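Local coordinates for protein cytochrome P450 (CYP102L1) (Mycobacterium phage Adler, PDB 6N6Q) that is a phage-encoded cytochrome P450 that binds haem and probably activates oxygen to oxidise an organic substrate, at residues R58-D63 against D369-N374; E69-P74 against Y348-K353; A338-P343 against A377-R382. One frame throughout, in Å; residues are numbered along the deposited sequence.

Contact 1 (R58-D63 against D369-N374); sequences RVVVVD and DWVFVN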
loop_
_atom_site.group_PDB
_atom_site.type_symbol
_atom_site.label_atom_id
_atom_site.label_comp_id
_atom_site.label_asym_id
_atom_site.label_seq_id
_atom_site.Cartn_x
_atom_site.Cartn_y
_atom_site.Cartn_z
ATOM N N ARG A 58 -11.104 -15.019 -16.374
ATOM C CA ARG A 58 -11.822 -15.701 -15.311
ATOM C C ARG A 58 -10.823 -16.111 -14.240
ATOM O O ARG A 58 -9.740 -16.617 -14.549
ATOM C CB ARG A 58 -12.569 -16.927 -15.840
ATOM C CG ARG A 58 -12.915 -17.951 -14.769
ATOM C CD ARG A 58 -13.945 -18.957 -15.257
ATOM N NE ARG A 58 -13.683 -19.403 -16.621
ATOM C CZ ARG A 58 -12.760 -20.300 -16.952
ATOM N NH1 ARG A 58 -11.996 -20.846 -16.018
ATOM N NH2 ARG A 58 -12.596 -20.645 -18.221
ATOM N N VAL A 59 -11.178 -15.876 -12.981
ATOM C CA VAL A 59 -10.275 -16.113 -11.864
ATOM C C VAL A 59 -10.959 -17.011 -10.844
ATOM O O VAL A 59 -12.161 -16.878 -10.585
ATOM C CB VAL A 59 -9.821 -14.786 -11.217
ATOM C CG1 VAL A 59 -11.020 -13.967 -10.754
ATOM C CG2 VAL A 59 -8.867 -15.051 -10.072
ATOM N N VAL A 60 -10.196 -17.947 -10.288
ATOM C CA VAL A 60 -10.648 -18.733 -9.146
ATOM C C VAL A 60 -10.458 -17.874 -7.900
ATOM O O VAL A 60 -9.327 -17.599 -7.490
ATOM C CB VAL A 60 -9.886 -20.056 -9.033
ATOM C CG1 VAL A 60 -10.345 -20.826 -7.805
ATOM C CG2 VAL A 60 -10.072 -20.886 -10.297
ATOM N N VAL A 61 -11.562 -17.435 -7.306
ATOM C CA VAL A 61 -11.538 -16.569 -6.134
ATOM C C VAL A 61 -11.664 -17.432 -4.888
ATOM O O VAL A 61 -12.562 -18.278 -4.798
ATOM C CB VAL A 61 -12.662 -15.522 -6.193
ATOM C CG1 VAL A 61 -12.619 -14.626 -4.966
ATOM C CG2 VAL A 61 -12.556 -14.702 -7.469
ATOM N N VAL A 62 -10.767 -17.224 -3.931
ATOM C CA VAL A 62 -10.789 -17.925 -2.651
ATOM C C VAL A 62 -11.030 -16.890 -1.562
ATOM O O VAL A 62 -10.249 -15.940 -1.419
ATOM C CB VAL A 62 -9.484 -18.696 -2.396
ATOM C CG1 VAL A 62 -9.639 -19.612 -1.197
ATOM C CG2 VAL A 62 -9.084 -19.488 -3.631
ATOM N N ASP A 63 -12.114 -17.066 -0.801
ATOM C CA ASP A 63 -12.443 -16.150 0.285
ATOM C C ASP A 63 -12.839 -16.873 1.568
ATOM O O ASP A 63 -13.391 -16.239 2.474
ATOM C CB ASP A 63 -13.564 -15.188 -0.137
ATOM C CG ASP A 63 -14.842 -15.907 -0.528
ATOM O OD1 ASP A 63 -14.807 -17.143 -0.689
ATOM O OD2 ASP A 63 -15.886 -15.235 -0.673
ATOM N N ASP A 369 -1.120 -23.374 -11.801
ATOM C CA ASP A 369 -2.471 -22.834 -11.750
ATOM C C ASP A 369 -2.541 -21.760 -10.675
ATOM O O ASP A 369 -1.948 -21.897 -9.601
ATOM C CB ASP A 369 -3.493 -23.934 -11.462
ATOM C CG ASP A 369 -3.679 -24.879 -12.633
ATOM O OD1 ASP A 369 -3.394 -24.474 -13.780
ATOM O OD2 ASP A 369 -4.116 -26.026 -12.406
ATOM N N TRP A 370 -3.263 -20.681 -10.963
ATOM C CA TRP A 370 -3.275 -19.523 -10.085
ATOM C C TRP A 370 -4.686 -19.205 -9.610
ATOM O O TRP A 370 -5.667 -19.414 -10.329
ATOM C CB TRP A 370 -2.656 -18.291 -10.771
ATOM C CG TRP A 370 -3.152 -18.028 -12.158
ATOM C CD1 TRP A 370 -2.774 -18.675 -13.298
ATOM C CD2 TRP A 370 -4.099 -17.030 -12.556
ATOM N NE1 TRP A 370 -3.437 -18.149 -14.382
ATOM C CE2 TRP A 370 -4.255 -17.137 -13.953
ATOM C CE3 TRP A 370 -4.833 -16.061 -11.869
ATOM C CZ2 TRP A 370 -5.115 -16.311 -14.673
ATOM C CZ3 TRP A 370 -5.686 -15.243 -12.584
ATOM C CH2 TRP A 370 -5.820 -15.373 -13.973
ATOM N N VAL A 371 -4.769 -18.703 -8.376
ATOM C CA VAL A 371 -6.018 -18.289 -7.754
ATOM C C VAL A 371 -5.824 -16.901 -7.155
ATOM O O VAL A 371 -4.708 -16.385 -7.066
ATOM C CB VAL A 371 -6.492 -19.278 -6.668
ATOM C CG1 VAL A 371 -6.700 -20.670 -7.255
ATOM C CG2 VAL A 371 -5.494 -19.315 -5.519
ATOM N N PHE A 372 -6.936 -16.302 -6.734
ATOM C CA PHE A 372 -6.944 -14.984 -6.115
ATOM C C PHE A 372 -7.476 -15.116 -4.696
ATOM O O PHE A 372 -8.580 -15.631 -4.490
ATOM C CB PHE A 372 -7.797 -14.002 -6.921
ATOM C CG PHE A 372 -7.918 -12.638 -6.297
ATOM C CD1 PHE A 372 -6.858 -11.744 -6.334
ATOM C CD2 PHE A 372 -9.100 -12.241 -5.693
ATOM C CE1 PHE A 372 -6.970 -10.486 -5.767
ATOM C CE2 PHE A 372 -9.218 -10.983 -5.125
ATOM C CZ PHE A 372 -8.152 -10.105 -5.164
ATOM N N VAL A 373 -6.690 -14.660 -3.726
ATOM C CA VAL A 373 -7.121 -14.599 -2.336
ATOM C C VAL A 373 -7.806 -13.254 -2.130
ATOM O O VAL A 373 -7.166 -12.203 -2.216
ATOM C CB VAL A 373 -5.944 -14.782 -1.371
ATOM C CG1 VAL A 373 -6.390 -14.533 0.062
ATOM C CG2 VAL A 373 -5.352 -16.177 -1.515
ATOM N N ASN A 374 -9.111 -13.281 -1.871
ATOM C CA ASN A 374 -9.896 -12.064 -1.669
ATOM C C ASN A 374 -9.794 -11.675 -0.198
ATOM O O ASN A 374 -10.539 -12.184 0.644
ATOM C CB ASN A 374 -11.344 -12.282 -2.096
ATOM C CG ASN A 374 -12.145 -10.993 -2.145
ATOM O OD1 ASN A 374 -11.826 -10.019 -1.465
ATOM N ND2 ASN A 374 -13.198 -10.984 -2.953
#
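Phe-372 and Val-61 meet at a ring edge: CG1 of Val-61 lies near the plane of the phenyl group, 4.3 Å from Phe-372 CD2, while the ring of Phe-349, inclined at about 50°, packs against Phe-372 from the next strand. Trp-370 meets its partners obliquely, with CZ3 4.1 Å from Val-59 CG2 and CH2 beside Arg-58 O. Its CG sits between backbone N and carbonyl carbon (chi1 47°), and the far end of the indole comes in closer than the start of the side chain. Tighter still is Val-59 CG2 on Phe-372 CB, at 3.5 Å. The reverse face is all valine: Val-60 CG1 touches Val-371 CG1 at 3.7 Å, and Val-62 CG2 leans on Val-371 CB. Helix 65-71 covers Val-62 and Val-373 through Ile-68. Between the faces runs a parallel ladder in which Phe-372 N donates to Val-60 O (2.8 Å), Val-62 N to Phe-372 O (2.8 Å), and Asn-374 N to Val-62 O (2.9 Å). Asn-374 then N-caps the following helix, its OD1 accepting from Ala-377 N. With strand axes 42° apart, this is the strongly twisted parallel pair within the mixed beta-sheet 1 of the P450 fold.

Contact 2 (E69-P74 against Y348-K353); sequences EEINNP and YFRQAK. With CAC (cacodylate ion), chain F.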
loop_
_atom_site.group_PDB
_atom_site.type_symbol
_atom_site.label_atom_id
_atom_site.label_comp_id
_atom_site.label_asym_id
_atom_site.label_seq_id
_atom_site.Cartn_x
_atom_site.Cartn_y
_atom_site.Cartn_z
ATOM N N GLU A 69 -5.918 -20.319 4.094
ATOM C CA GLU A 69 -4.702 -20.696 4.807
ATOM C C GLU A 69 -4.007 -21.891 4.167
ATOM O O GLU A 69 -2.790 -22.039 4.325
ATOM C CB GLU A 69 -5.009 -20.976 6.280
ATOM C CG GLU A 69 -6.126 -21.965 6.532
ATOM C CD GLU A 69 -6.564 -21.980 7.988
ATOM O OE1 GLU A 69 -5.991 -21.209 8.787
ATOM O OE2 GLU A 69 -7.480 -22.757 8.333
ATOM N N GLU A 70 -4.744 -22.738 3.445
ATOM C CA GLU A 70 -4.094 -23.754 2.623
ATOM C C GLU A 70 -3.386 -23.119 1.433
ATOM O O GLU A 70 -2.293 -23.549 1.050
ATOM C CB GLU A 70 -5.117 -24.785 2.148
ATOM C CG GLU A 70 -5.558 -25.773 3.214
ATOM C CD GLU A 70 -6.660 -26.697 2.728
ATOM O OE1 GLU A 70 -7.802 -26.222 2.550
ATOM O OE2 GLU A 70 -6.383 -27.895 2.512
ATOM N N ILE A 71 -4.001 -22.093 0.837
ATOM C CA ILE A 71 -3.377 -21.380 -0.273
ATOM C C ILE A 71 -2.125 -20.647 0.192
ATOM O O ILE A 71 -1.149 -20.524 -0.559
ATOM C CB ILE A 71 -4.395 -20.418 -0.920
ATOM C CG1 ILE A 71 -5.591 -21.196 -1.469
ATOM C CG2 ILE A 71 -3.754 -19.611 -2.033
ATOM C CD1 ILE A 71 -5.257 -22.069 -2.658
ATOM N N ASN A 72 -2.118 -20.163 1.434
ATOM C CA ASN A 72 -0.967 -19.460 1.986
ATOM C C ASN A 72 0.124 -20.400 2.493
ATOM O O ASN A 72 1.015 -19.949 3.224
ATOM C CB ASN A 72 -1.409 -18.524 3.114
ATOM C CG ASN A 72 -2.291 -17.392 2.621
ATOM O OD1 ASN A 72 -2.308 -17.075 1.431
ATOM N ND2 ASN A 72 -3.026 -16.772 3.537
ATOM N N ASN A 73 0.082 -21.678 2.137
ATOM C CA ASN A 73 1.113 -22.613 2.575
ATOM C C ASN A 73 2.368 -22.431 1.729
ATOM O O ASN A 73 2.301 -22.571 0.503
ATOM C CB ASN A 73 0.617 -24.047 2.476
ATOM C CG ASN A 73 1.676 -25.052 2.872
ATOM O OD1 ASN A 73 2.417 -25.553 2.029
ATOM N ND2 ASN A 73 1.759 -25.347 4.164
ATOM N N PRO A 74 3.521 -22.136 2.334
ATOM C CA PRO A 74 4.715 -21.833 1.527
ATOM C C PRO A 74 5.314 -23.041 0.827
ATOM O O PRO A 74 6.031 -22.860 -0.166
ATOM C CB PRO A 74 5.689 -21.247 2.556
ATOM C CG PRO A 74 5.273 -21.865 3.849
ATOM C CD PRO A 74 3.779 -22.016 3.778
ATOM N N TYR A 348 -4.275 -10.813 -3.221
ATOM C CA TYR A 348 -3.047 -11.215 -3.887
ATOM C C TYR A 348 -3.294 -12.508 -4.649
ATOM O O TYR A 348 -4.244 -13.246 -4.375
ATOM C CB TYR A 348 -1.893 -11.386 -2.889
ATOM C CG TYR A 348 -2.239 -12.243 -1.693
ATOM C CD1 TYR A 348 -2.816 -11.684 -0.559
ATOM C CD2 TYR A 348 -1.986 -13.607 -1.694
ATOM C CE1 TYR A 348 -3.133 -12.460 0.536
ATOM C CE2 TYR A 348 -2.300 -14.392 -0.601
ATOM C CZ TYR A 348 -2.873 -13.814 0.510
ATOM O OH TYR A 348 -3.189 -14.592 1.600
ATOM N N PHE A 349 -2.423 -12.774 -5.617
ATOM C CA PHE A 349 -2.536 -13.941 -6.478
ATOM C C PHE A 349 -1.492 -14.974 -6.082
ATOM O O PHE A 349 -0.316 -14.638 -5.900
ATOM C CB PHE A 349 -2.368 -13.554 -7.948
ATOM C CG PHE A 349 -3.548 -12.820 -8.517
ATOM C CD1 PHE A 349 -4.637 -13.518 -9.020
ATOM C CD2 PHE A 349 -3.570 -11.436 -8.552
ATOM C CE1 PHE A 349 -5.725 -12.846 -9.547
ATOM C CE2 PHE A 349 -4.655 -10.759 -9.076
ATOM C CZ PHE A 349 -5.734 -11.464 -9.575
ATOM N N ARG A 350 -1.923 -16.226 -5.952
ATOM C CA ARG A 350 -1.032 -17.325 -5.626
ATOM C C ARG A 350 -1.069 -18.362 -6.739
ATOM O O ARG A 350 -2.021 -18.428 -7.519
ATOM C CB ARG A 350 -1.409 -17.972 -4.289
ATOM C CG ARG A 350 -1.410 -17.007 -3.116
ATOM C CD ARG A 350 -0.727 -17.623 -1.912
ATOM N NE ARG A 350 0.701 -17.328 -1.880
ATOM C CZ ARG A 350 1.602 -18.065 -1.239
ATOM N NH1 ARG A 350 1.224 -19.159 -0.589
ATOM N NH2 ARG A 350 2.881 -17.717 -1.258
ATOM N N GLN A 351 -0.013 -19.168 -6.810
ATOM C CA GLN A 351 0.093 -20.214 -7.816
ATOM C C GLN A 351 0.643 -21.474 -7.166
ATOM O O GLN A 351 1.353 -21.412 -6.158
ATOM C CB GLN A 351 0.986 -19.788 -8.993
ATOM C CG GLN A 351 2.447 -19.607 -8.632
ATOM C CD GLN A 351 3.261 -19.032 -9.770
ATOM O OE1 GLN A 351 2.720 -18.416 -10.689
ATOM N NE2 GLN A 351 4.572 -19.230 -9.717
ATOM N N ALA A 352 0.297 -22.621 -7.746
ATOM C CA ALA A 352 0.651 -23.913 -7.174
ATOM C C ALA A 352 2.049 -24.323 -7.620
ATOM O O ALA A 352 2.343 -24.353 -8.820
ATOM C CB ALA A 352 -0.370 -24.976 -7.578
ATOM N N LYS A 353 2.908 -24.639 -6.647
ATOM C CA LYS A 353 4.256 -25.094 -6.974
ATOM C C LYS A 353 4.248 -26.516 -7.516
ATOM O O LYS A 353 5.144 -26.894 -8.279
ATOM C CB LYS A 353 5.155 -24.998 -5.742
ATOM C CG LYS A 353 5.305 -23.587 -5.200
ATOM C CD LYS A 353 5.944 -23.573 -3.821
ATOM C CE LYS A 353 7.382 -24.056 -3.862
ATOM N NZ LYS A 353 7.990 -24.066 -2.502
HETATM AS AS CAC F . 7.158 -17.348 -12.179
HETATM O O1 CAC F . 8.864 -17.195 -11.949
HETATM O O2 CAC F . 6.012 -16.492 -11.211
HETATM C C1 CAC F . 6.793 -16.968 -14.024
HETATM C C2 CAC F . 6.745 -19.218 -12.110
#
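Arg-350 bends twice on its way to Ile-71: chi2 (-136°) sets CD off a staggered position, and chi3, at 91°, turns its last atom, CZ, out of the line of the chain. Tyr-348, two residues earlier on the strand, has CG between its backbone N and carbonyl carbon. The arginine does two jobs. Its aliphatic part runs antiparallel alongside Ile-71, CD lying 3.6 Å from Ile-71 CG2 with CB and CG close to the same methyl. Its NH1 then donates to Ile-71 O at 2.7 Å, a fairly straight bond (158° at the hydrogen) on a lone pair in the carbonyl plane, with the oxygen close to the guanidinium plane. Ile-71 closes helix 65-71, so a positive charge here probably suits the negative end of the helix dipole. Tyr-348 OH donates to Asn-72 OD1 at 2.6 Å, the side chains crossing at about a right angle and OD1 lying at the ring edge. Farther out, the bond from Lys-353 NZ to Pro-74 O is long, at 3.3 Å. Gln-351 starts off away from the helix, and its NE2 is hydrogen-bonded to Glu-78; a weak, doubtful bond to O2 of a cacodylate ion, probably from the crystallisation liquor, comes second. The end of helix 65-71 thus rests across strand 347-352, with Ile-71 also on Val-371 and Val-373 of strand 370-374, Trp-77 of strand 77-79 covering Ile-71 and Arg-350, and Tyr-348 touching the haem.

Contact 3 (A338-P343 against A377-R382); sequences ALRLWP and AAHTHR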
loop_
_atom_site.group_PDB
_atom_site.type_symbol
_atom_site.label_atom_id
_atom_site.label_comp_id
_atom_site.label_asym_id
_atom_site.label_seq_id
_atom_site.Cartn_x
_atom_site.Cartn_y
_atom_site.Cartn_z
ATOM N N ALA A 338 -8.740 -0.569 10.356
ATOM C CA ALA A 338 -8.917 0.039 9.042
ATOM C C ALA A 338 -8.409 -0.883 7.940
ATOM O O ALA A 338 -9.060 -1.034 6.899
ATOM C CB ALA A 338 -8.205 1.390 8.983
ATOM N N LEU A 339 -7.251 -1.513 8.154
ATOM C CA LEU A 339 -6.716 -2.449 7.175
ATOM C C LEU A 339 -7.515 -3.742 7.114
ATOM O O LEU A 339 -7.387 -4.488 6.138
ATOM C CB LEU A 339 -5.249 -2.752 7.483
ATOM C CG LEU A 339 -4.279 -1.607 7.186
ATOM C CD1 LEU A 339 -2.856 -1.989 7.560
ATOM C CD2 LEU A 339 -4.365 -1.212 5.719
ATOM N N ARG A 340 -8.329 -4.028 8.131
ATOM C CA ARG A 340 -9.222 -5.177 8.058
ATOM C C ARG A 340 -10.485 -4.830 7.279
ATOM O O ARG A 340 -10.799 -5.464 6.266
ATOM C CB ARG A 340 -9.579 -5.669 9.463
ATOM C CG ARG A 340 -10.401 -6.951 9.464
ATOM C CD ARG A 340 -11.063 -7.205 10.807
ATOM N NE ARG A 340 -12.069 -6.195 11.119
ATOM C CZ ARG A 340 -13.321 -6.227 10.676
ATOM N NH1 ARG A 340 -13.725 -7.221 9.896
ATOM N NH2 ARG A 340 -14.170 -5.267 11.008
ATOM N N LEU A 341 -11.218 -3.812 7.737
ATOM C CA LEU A 341 -12.486 -3.470 7.104
ATOM C C LEU A 341 -12.298 -3.056 5.650
ATOM O O LEU A 341 -13.166 -3.324 4.811
ATOM C CB LEU A 341 -13.181 -2.358 7.891
ATOM C CG LEU A 341 -14.703 -2.294 7.747
ATOM C CD1 LEU A 341 -15.324 -3.621 8.151
ATOM C CD2 LEU A 341 -15.274 -1.159 8.580
ATOM N N TRP A 342 -11.175 -2.415 5.330
ATOM C CA TRP A 342 -10.880 -2.002 3.960
ATOM C C TRP A 342 -9.393 -2.168 3.698
ATOM O O TRP A 342 -8.612 -1.217 3.833
ATOM C CB TRP A 342 -11.324 -0.561 3.702
ATOM C CG TRP A 342 -12.807 -0.398 3.727
ATOM C CD1 TRP A 342 -13.563 0.069 4.763
ATOM C CD2 TRP A 342 -13.722 -0.715 2.673
ATOM N NE1 TRP A 342 -14.892 0.070 4.414
ATOM C CE2 TRP A 342 -15.017 -0.409 3.137
ATOM C CE3 TRP A 342 -13.572 -1.227 1.380
ATOM C CZ2 TRP A 342 -16.155 -0.598 2.355
ATOM C CZ3 TRP A 342 -14.704 -1.414 0.604
ATOM C CH2 TRP A 342 -15.979 -1.098 1.095
ATOM N N PRO A 343 -8.962 -3.365 3.307
ATOM C CA PRO A 343 -7.546 -3.558 2.979
ATOM C C PRO A 343 -7.201 -2.888 1.664
ATOM O O PRO A 343 -7.704 -3.290 0.610
ATOM C CB PRO A 343 -7.397 -5.083 2.904
ATOM C CG PRO A 343 -8.794 -5.624 2.721
ATOM C CD PRO A 343 -9.792 -4.511 2.900
ATOM N N ALA A 377 -12.994 -9.855 1.283
ATOM C CA ALA A 377 -14.047 -10.771 1.701
ATOM C C ALA A 377 -13.628 -11.561 2.934
ATOM O O ALA A 377 -14.448 -11.812 3.826
ATOM C CB ALA A 377 -14.408 -11.712 0.553
ATOM N N ALA A 378 -12.353 -11.950 3.007
ATOM C CA ALA A 378 -11.882 -12.737 4.141
ATOM C C ALA A 378 -11.809 -11.900 5.413
ATOM O O ALA A 378 -12.085 -12.400 6.510
ATOM C CB ALA A 378 -10.518 -13.350 3.822
ATOM N N HIS A 379 -11.438 -10.624 5.289
ATOM C CA HIS A 379 -11.340 -9.772 6.469
ATOM C C HIS A 379 -12.711 -9.405 7.017
ATOM O O HIS A 379 -12.854 -9.177 8.223
ATOM C CB HIS A 379 -10.546 -8.510 6.142
ATOM C CG HIS A 379 -9.082 -8.748 5.950
ATOM N ND1 HIS A 379 -8.192 -7.731 5.681
ATOM C CD2 HIS A 379 -8.350 -9.887 5.993
ATOM C CE1 HIS A 379 -6.976 -8.232 5.565
ATOM N NE2 HIS A 379 -7.044 -9.538 5.750
ATOM N N THR A 380 -13.724 -9.335 6.156
ATOM C CA THR A 380 -15.093 -9.069 6.574
ATOM C C THR A 380 -15.931 -10.339 6.643
ATOM O O THR A 380 -17.160 -10.256 6.750
ATOM C CB THR A 380 -15.746 -8.059 5.627
ATOM O OG1 THR A 380 -15.867 -8.633 4.321
ATOM C CG2 THR A 380 -14.904 -6.796 5.539
ATOM N N HIS A 381 -15.294 -11.506 6.590
ATOM C CA HIS A 381 -16.005 -12.773 6.589
ATOM C C HIS A 381 -16.744 -12.981 7.911
ATOM O O HIS A 381 -16.432 -12.367 8.936
ATOM C CB HIS A 381 -15.027 -13.925 6.336
ATOM C CG HIS A 381 -15.686 -15.262 6.190
ATOM N ND1 HIS A 381 -15.726 -16.188 7.209
ATOM C CD2 HIS A 381 -16.333 -15.826 5.142
ATOM C CE1 HIS A 381 -16.367 -17.267 6.797
ATOM N NE2 HIS A 381 -16.746 -17.073 5.547
ATOM N N ARG A 382 -17.743 -13.868 7.871
ATOM C CA ARG A 382 -18.575 -14.137 9.038
ATOM C C ARG A 382 -17.774 -14.695 10.209
ATOM O O ARG A 382 -18.217 -14.583 11.356
ATOM C CB ARG A 382 -19.699 -15.104 8.653
ATOM C CG ARG A 382 -20.818 -15.223 9.675
ATOM C CD ARG A 382 -22.021 -15.954 9.091
ATOM N NE ARG A 382 -21.693 -17.314 8.667
ATOM C CZ ARG A 382 -21.896 -18.398 9.409
ATOM N NH1 ARG A 382 -22.431 -18.286 10.618
ATOM N NH2 ARG A 382 -21.568 -19.595 8.943
#
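Arg-340 and His-379 form the tight half of this contact, where the end of helix 329-341 (helix K of the P450 fold), carrying the ExxR motif of cytochromes P450 (here Glu-337 and Arg-340), meets the end of the short helix 375-379. Arg-340 CG stands anti to the backbone N (chi1 -174°) and lies alongside His-379 CB, 3.7 Å away. Beyond it, NH1 donates to His-379 O at 2.7 Å, the oxygen lying near the guanidinium plane and the bond bent to 138°. NH2 turns to a salt bridge with Glu-337 and a bond to Ala-388 O, and Trp-384 supplies a cation-pi partner, so the buried guanidinium is gripped from several directions. Pro-343 CG comes to 3.7 Å of His-379 ND1, obliquely to the imidazole. The looser side is at Thr-380, which is partly exposed: CG2 meets Leu-341 CD1 at 4.1 Å, and OG1 turns back to His-376 O. On the buried side again, the imidazole spans two backbones: NE2 is hydrogen-bonded to Lys-410 N, consistent with a proton on ND1, which gives a weak, bent bond to Leu-339 O at 3.4 Å.

Overall arrangement
Contacts 1 and 2 share one sheet: strand 370-374 is paired with 58-62 in contact 1 and with 347-352 on its other side, through the backbone pairs Val-371 with Arg-350 and Val-373 with Tyr-348. Ile-71 of helix 65-71 lies on 370-374 and, through Arg-350, on 347-352. Contact 3 continues from contact 1, because helix 375-379 follows strand 370-374 directly, and Asp-63 packs on Ala-377. Contacts 1 and 3 are mostly buried, contact 2 only partly. Their chemistry differs accordingly: main-chain bonds and valines in contact 1, an arginine and a tyrosine of the sheet bonded to the end of a helix and the residue after it, and an ExxR arginine with a histidine between two helix ends.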